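Local coordinates for charybdin (Charybdis maritima, PDB 2B7U), which belongs to the ribosome-inactivating proteins, a plant protein family with a mixed alpha and beta fold, at residues 202-206 with 240-244; 205-209 with 235-239. The contacts are given in a common frame with arbitrary orientation. Residue numbers count along the deposited sequence, not the author numbering.

Contact 1 of 2, residues 202-206 with 240-244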
loop_
_atom_site.group_PDB
_atom_site.type_symbol
_atom_site.label_atom_id
_atom_site.label_comp_id
_atom_site.label_asym_id
_atom_site.label_seq_id
_atom_site.Cartn_x
_atom_site.Cartn_y
_atom_site.Cartn_z
ATOM N N TRP A 202 -9.703 0.236 4.623
ATOM C CA TRP A 202 -9.127 -1.084 4.280
ATOM C C TRP A 202 -9.006 -2.001 5.488
ATOM O O TRP A 202 -9.324 -3.170 5.400
ATOM C CB TRP A 202 -7.753 -0.959 3.622
ATOM C CG TRP A 202 -7.152 -2.265 3.153
ATOM C CD1 TRP A 202 -7.632 -3.079 2.182
ATOM C CD2 TRP A 202 -5.974 -2.881 3.662
ATOM N NE1 TRP A 202 -6.801 -4.179 2.032
ATOM C CE2 TRP A 202 -5.766 -4.059 2.916
ATOM C CE3 TRP A 202 -5.038 -2.522 4.642
ATOM C CZ2 TRP A 202 -4.657 -4.891 3.123
ATOM C CZ3 TRP A 202 -3.931 -3.350 4.848
ATOM C CH2 TRP A 202 -3.757 -4.510 4.080
ATOM N N VAL A 203 -8.538 -1.458 6.595
ATOM C CA VAL A 203 -8.314 -2.259 7.793
ATOM C C VAL A 203 -9.670 -2.750 8.306
ATOM O O VAL A 203 -9.855 -3.942 8.611
ATOM C CB VAL A 203 -7.553 -1.438 8.870
ATOM C CG1 VAL A 203 -7.544 -2.169 10.154
ATOM C CG2 VAL A 203 -6.159 -1.137 8.378
ATOM N N ARG A 204 -10.630 -1.834 8.417
ATOM C CA ARG A 204 -11.982 -2.175 8.899
ATOM C C ARG A 204 -12.697 -3.161 7.956
ATOM O O ARG A 204 -13.303 -4.144 8.398
ATOM C CB ARG A 204 -12.821 -0.916 9.012
ATOM C CG ARG A 204 -12.608 -0.069 10.218
ATOM C CD ARG A 204 -13.952 0.629 10.564
ATOM N NE ARG A 204 -14.505 1.272 9.375
ATOM C CZ ARG A 204 -15.753 1.159 8.906
ATOM N NH1 ARG A 204 -16.700 0.461 9.523
ATOM N NH2 ARG A 204 -16.076 1.797 7.796
ATOM N N PHE A 205 -12.656 -2.905 6.650
ATOM C CA PHE A 205 -13.280 -3.806 5.680
ATOM C C PHE A 205 -12.633 -5.193 5.700
ATOM O O PHE A 205 -13.340 -6.216 5.610
ATOM C CB PHE A 205 -13.144 -3.232 4.259
ATOM C CG PHE A 205 -13.994 -2.011 3.965
ATOM C CD1 PHE A 205 -13.772 -1.290 2.785
ATOM C CD2 PHE A 205 -15.006 -1.599 4.799
ATOM C CE1 PHE A 205 -14.569 -0.191 2.463
ATOM C CE2 PHE A 205 -15.802 -0.485 4.467
ATOM C CZ PHE A 205 -15.571 0.190 3.302
ATOM N N SER A 206 -11.314 -5.254 5.803
ATOM C CA SER A 206 -10.636 -6.558 5.864
ATOM C C SER A 206 -11.151 -7.340 7.058
ATOM O O SER A 206 -11.420 -8.529 6.933
ATOM C CB SER A 206 -9.128 -6.384 5.979
ATOM O OG SER A 206 -8.598 -5.869 4.762
ATOM N N LEU A 240 -11.889 -5.403 -2.818
ATOM C CA LEU A 240 -10.523 -5.570 -2.338
ATOM C C LEU A 240 -9.676 -6.426 -3.261
ATOM O O LEU A 240 -10.110 -7.440 -3.778
ATOM C CB LEU A 240 -10.483 -6.193 -0.934
ATOM C CG LEU A 240 -10.694 -5.196 0.207
ATOM C CD1 LEU A 240 -12.087 -4.608 0.212
ATOM C CD2 LEU A 240 -10.361 -5.757 1.594
ATOM N N GLY A 241 -8.475 -5.974 -3.506
ATOM C CA GLY A 241 -7.472 -6.743 -4.204
ATOM C C GLY A 241 -6.713 -7.727 -3.345
ATOM O O GLY A 241 -6.166 -8.726 -3.834
ATOM N N ILE A 242 -6.611 -7.401 -2.058
ATOM C CA ILE A 242 -5.927 -8.222 -1.067
ATOM C C ILE A 242 -6.477 -7.811 0.307
ATOM O O ILE A 242 -6.912 -6.672 0.493
ATOM C CB ILE A 242 -4.362 -8.118 -1.222
ATOM C CG1 ILE A 242 -3.662 -9.236 -0.428
ATOM C CG2 ILE A 242 -3.877 -6.747 -0.826
ATOM C CD1 ILE A 242 -2.322 -9.574 -0.980
ATOM N N VAL A 243 -6.505 -8.756 1.230
ATOM C CA VAL A 243 -7.175 -8.610 2.522
ATOM C C VAL A 243 -6.197 -8.655 3.694
ATOM O O VAL A 243 -5.405 -9.585 3.773
ATOM C CB VAL A 243 -8.228 -9.732 2.693
ATOM C CG1 VAL A 243 -8.969 -9.548 3.975
ATOM C CG2 VAL A 243 -9.174 -9.776 1.478
ATOM N N GLU A 244 -6.252 -7.681 4.609
ATOM C CA GLU A 244 -5.431 -7.727 5.812
ATOM C C GLU A 244 -5.942 -8.797 6.768
ATOM O O GLU A 244 -7.134 -9.043 6.803
ATOM C CB GLU A 244 -5.488 -6.368 6.521
ATOM C CG GLU A 244 -4.364 -6.183 7.464
ATOM C CD GLU A 244 -4.455 -4.937 8.277
ATOM O OE1 GLU A 244 -5.506 -4.686 8.868
ATOM O OE2 GLU A 244 -3.422 -4.217 8.374
HETATM O O HOH W 1 -8.022 -5.717 9.619
#
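Two direct hydrogen bonds and one water tie the start of helix 202-214 to the loop at 240-244. The indole nitrogen NE1 of Trp202 donates to the backbone O of Ile242 at 2.9 Å, nearly straight at 164°. This satisfies the buried indole N-H. The hydroxyl of Ser206 works both ways. Its OG donates to the backbone O of Trp202 one turn earlier at 2.9 Å, and it accepts from the backbone N of Glu244 at 3.0 Å. The O of Trp202 also takes the helical bond from Ser206 N, 2.9 Å away, so it has two donors. Water 1 donates to the O of Val203 at 2.7 Å and to OE1 of Glu244 at 2.8 Å, bridging helix backbone and carboxylate.

Van der Waals contacts fill in between. CB of Glu244 sits over the six-membered ring of Trp202, 3.8 Å from its centroid, as a CH-pi contact. Leu240 brings CD2 to 3.9 Å from CD1 of Trp202 and to 3.6 Å from OG of Ser206. CB of Ser206 meets CG1 of Val243 at 3.7 Å.

Arg170 makes a cation-pi contact with Trp202. Gly241 bonds through its backbone to Arg170, and Val243 to Pro44 and Leu46, so the loop is bonded to the end of helix 151-170, to strand 43-45 and to the residue just after it.

Contact 2 of 2, residues 205-209 with 235-239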
loop_
_atom_site.group_PDB
_atom_site.type_symbol
_atom_site.label_atom_id
_atom_site.label_comp_id
_atom_site.label_asym_id
_atom_site.label_seq_id
_atom_site.Cartn_x
_atom_site.Cartn_y
_atom_site.Cartn_z
ATOM N N PHE A 205 -12.656 -2.905 6.650
ATOM C CA PHE A 205 -13.280 -3.806 5.680
ATOM C C PHE A 205 -12.633 -5.193 5.700
ATOM O O PHE A 205 -13.340 -6.216 5.610
ATOM C CB PHE A 205 -13.144 -3.232 4.259
ATOM C CG PHE A 205 -13.994 -2.011 3.965
ATOM C CD1 PHE A 205 -13.772 -1.290 2.785
ATOM C CD2 PHE A 205 -15.006 -1.599 4.799
ATOM C CE1 PHE A 205 -14.569 -0.191 2.463
ATOM C CE2 PHE A 205 -15.802 -0.485 4.467
ATOM C CZ PHE A 205 -15.571 0.190 3.302
ATOM N N SER A 206 -11.314 -5.254 5.803
ATOM C CA SER A 206 -10.636 -6.558 5.864
ATOM C C SER A 206 -11.151 -7.340 7.058
ATOM O O SER A 206 -11.420 -8.529 6.933
ATOM C CB SER A 206 -9.128 -6.384 5.979
ATOM O OG SER A 206 -8.598 -5.869 4.762
ATOM N N PHE A 207 -11.253 -6.674 8.199
ATOM C CA PHE A 207 -11.736 -7.321 9.410
ATOM C C PHE A 207 -13.163 -7.811 9.234
ATOM O O PHE A 207 -13.505 -8.951 9.594
ATOM C CB PHE A 207 -11.684 -6.363 10.599
ATOM C CG PHE A 207 -12.169 -6.991 11.870
ATOM C CD1 PHE A 207 -13.470 -6.798 12.283
ATOM C CD2 PHE A 207 -11.334 -7.841 12.591
ATOM C CE1 PHE A 207 -13.943 -7.422 13.440
ATOM C CE2 PHE A 207 -11.799 -8.452 13.753
ATOM C CZ PHE A 207 -13.096 -8.233 14.162
ATOM N N MET A 208 -14.043 -6.943 8.721
ATOM C CA MET A 208 -15.444 -7.363 8.523
ATOM C C MET A 208 -15.560 -8.617 7.657
ATOM O O MET A 208 -16.397 -9.510 7.896
ATOM C CB MET A 208 -16.284 -6.262 7.852
ATOM C CG MET A 208 -16.441 -5.034 8.644
ATOM S SD MET A 208 -17.266 -3.769 7.635
ATOM C CE MET A 208 -16.952 -2.387 8.680
ATOM N N ILE A 209 -14.764 -8.661 6.599
ATOM C CA ILE A 209 -14.783 -9.777 5.631
ATOM C C ILE A 209 -14.278 -11.061 6.284
ATOM O O ILE A 209 -14.960 -12.093 6.220
ATOM C CB ILE A 209 -13.961 -9.429 4.396
ATOM C CG1 ILE A 209 -14.686 -8.317 3.610
ATOM C CG2 ILE A 209 -13.740 -10.653 3.500
ATOM C CD1 ILE A 209 -13.772 -7.602 2.680
ATOM N N GLU A 235 -20.134 -8.917 -1.297
ATOM C CA GLU A 235 -20.132 -7.745 -2.162
ATOM C C GLU A 235 -18.998 -6.818 -1.776
ATOM O O GLU A 235 -18.384 -6.196 -2.634
ATOM C CB GLU A 235 -21.447 -6.989 -2.070
ATOM C CG GLU A 235 -22.622 -7.677 -2.662
ATOM C CD GLU A 235 -23.897 -6.956 -2.271
ATOM O OE1 GLU A 235 -24.468 -6.239 -3.128
ATOM O OE2 GLU A 235 -24.307 -7.080 -1.098
ATOM N N LEU A 236 -18.714 -6.725 -0.485
ATOM C CA LEU A 236 -17.610 -5.858 -0.041
ATOM C C LEU A 236 -16.261 -6.397 -0.536
ATOM O O LEU A 236 -15.368 -5.637 -0.977
ATOM C CB LEU A 236 -17.647 -5.719 1.468
ATOM C CG LEU A 236 -16.694 -4.701 2.074
ATOM C CD1 LEU A 236 -16.998 -3.267 1.572
ATOM C CD2 LEU A 236 -16.761 -4.763 3.543
ATOM N N LEU A 237 -16.108 -7.723 -0.472
ATOM C CA LEU A 237 -14.859 -8.372 -0.874
ATOM C C LEU A 237 -14.478 -8.066 -2.337
ATOM O O LEU A 237 -13.300 -7.992 -2.674
ATOM C CB LEU A 237 -14.945 -9.893 -0.632
ATOM C CG LEU A 237 -13.690 -10.696 -0.981
ATOM C CD1 LEU A 237 -12.452 -10.177 -0.230
ATOM C CD2 LEU A 237 -13.936 -12.187 -0.720
ATOM N N ASN A 238 -15.488 -7.863 -3.184
ATOM C CA ASN A 238 -15.283 -7.541 -4.601
ATOM C C ASN A 238 -14.477 -6.261 -4.794
ATOM O O ASN A 238 -13.809 -6.087 -5.838
ATOM C CB ASN A 238 -16.625 -7.392 -5.306
ATOM C CG ASN A 238 -17.322 -8.723 -5.606
ATOM O OD1 ASN A 238 -18.521 -8.722 -5.918
ATOM N ND2 ASN A 238 -16.595 -9.856 -5.530
ATOM N N PHE A 239 -14.510 -5.361 -3.811
ATOM C CA PHE A 239 -13.698 -4.132 -3.873
ATOM C C PHE A 239 -12.222 -4.352 -3.566
ATOM O O PHE A 239 -11.387 -3.537 -3.977
ATOM C CB PHE A 239 -14.235 -3.076 -2.894
ATOM C CG PHE A 239 -15.546 -2.486 -3.304
ATOM C CD1 PHE A 239 -16.733 -3.152 -3.029
ATOM C CD2 PHE A 239 -15.594 -1.275 -3.996
ATOM C CE1 PHE A 239 -17.968 -2.615 -3.419
ATOM C CE2 PHE A 239 -16.831 -0.724 -4.375
ATOM C CZ PHE A 239 -18.014 -1.413 -4.077
#
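Helix 202-214 and the short helix 233-237 meet here mainly through apolar side chains. No hydrogen bond crosses between the two segments, and all five residues that touch are buried.

The aromatic contact comes first. CD1 of Leu236 lies over the face of the Phe205 ring, 3.8 Å from its centroid and only 5° off the ring normal. This is a CH-pi contact with the methyl almost directly above the ring centre. The other methyl of Leu236 also reaches this ring, with CD2 3.8 Å from CD2 of Phe205.

The remaining contacts are aliphatic or involve sulfur. CD2 of Leu236 packs 4.2 Å from SD of Met208 and 4.1 Å from CG1 of Ile209. Leu236 therefore meets Phe205, Met208 and Ile209, three residues on one side of the helix, spread over about one turn. Within the two segments, Leu237 meets Ile209. CD1 of Ile209 comes to 3.8 Å from CA of Leu237, and CG2 of Ile209 lies 4.0 Å from CD1 of Leu237. These two residues also have the closest CA atoms, 6.7 Å apart.

No backbone bond crosses between the two segments. Ile209 N binds Phe205 O at 3.0 Å, as in an alpha-helix. Phe239 N binds Leu236 O, also at 3.0 Å.

Leu40 touches Ile209 and Leu237, while Ile225 touches Phe205 and Leu236. The arrangement is a hydrophobic helix-helix interface, here in the C-terminal part of a ribosome-inactivating protein fold, beside the hairpin of strands 223-225 and 228-230.

Both contacts are built on helix 202-214, and their centres lie about 6 Å apart. They share Phe205 and Ser206. Along the chain the helix comes first, then the hairpin 223-225 and 228-230, then helix 233-237, and last the loop 240-244. The chain therefore returns to the same helix twice in succession, first in contact 2 and then in contact 1. The two meet directly: CG2 of Val243 is 3.7 Å from CD1 of Leu237, and CD2 of Leu240 is 4.0 Å from CD1 of Ile209. Contact 2 is apolar, whereas contact 1 adds hydrogen bonds. Together they join the C-terminal part of the chain to helix 202-214.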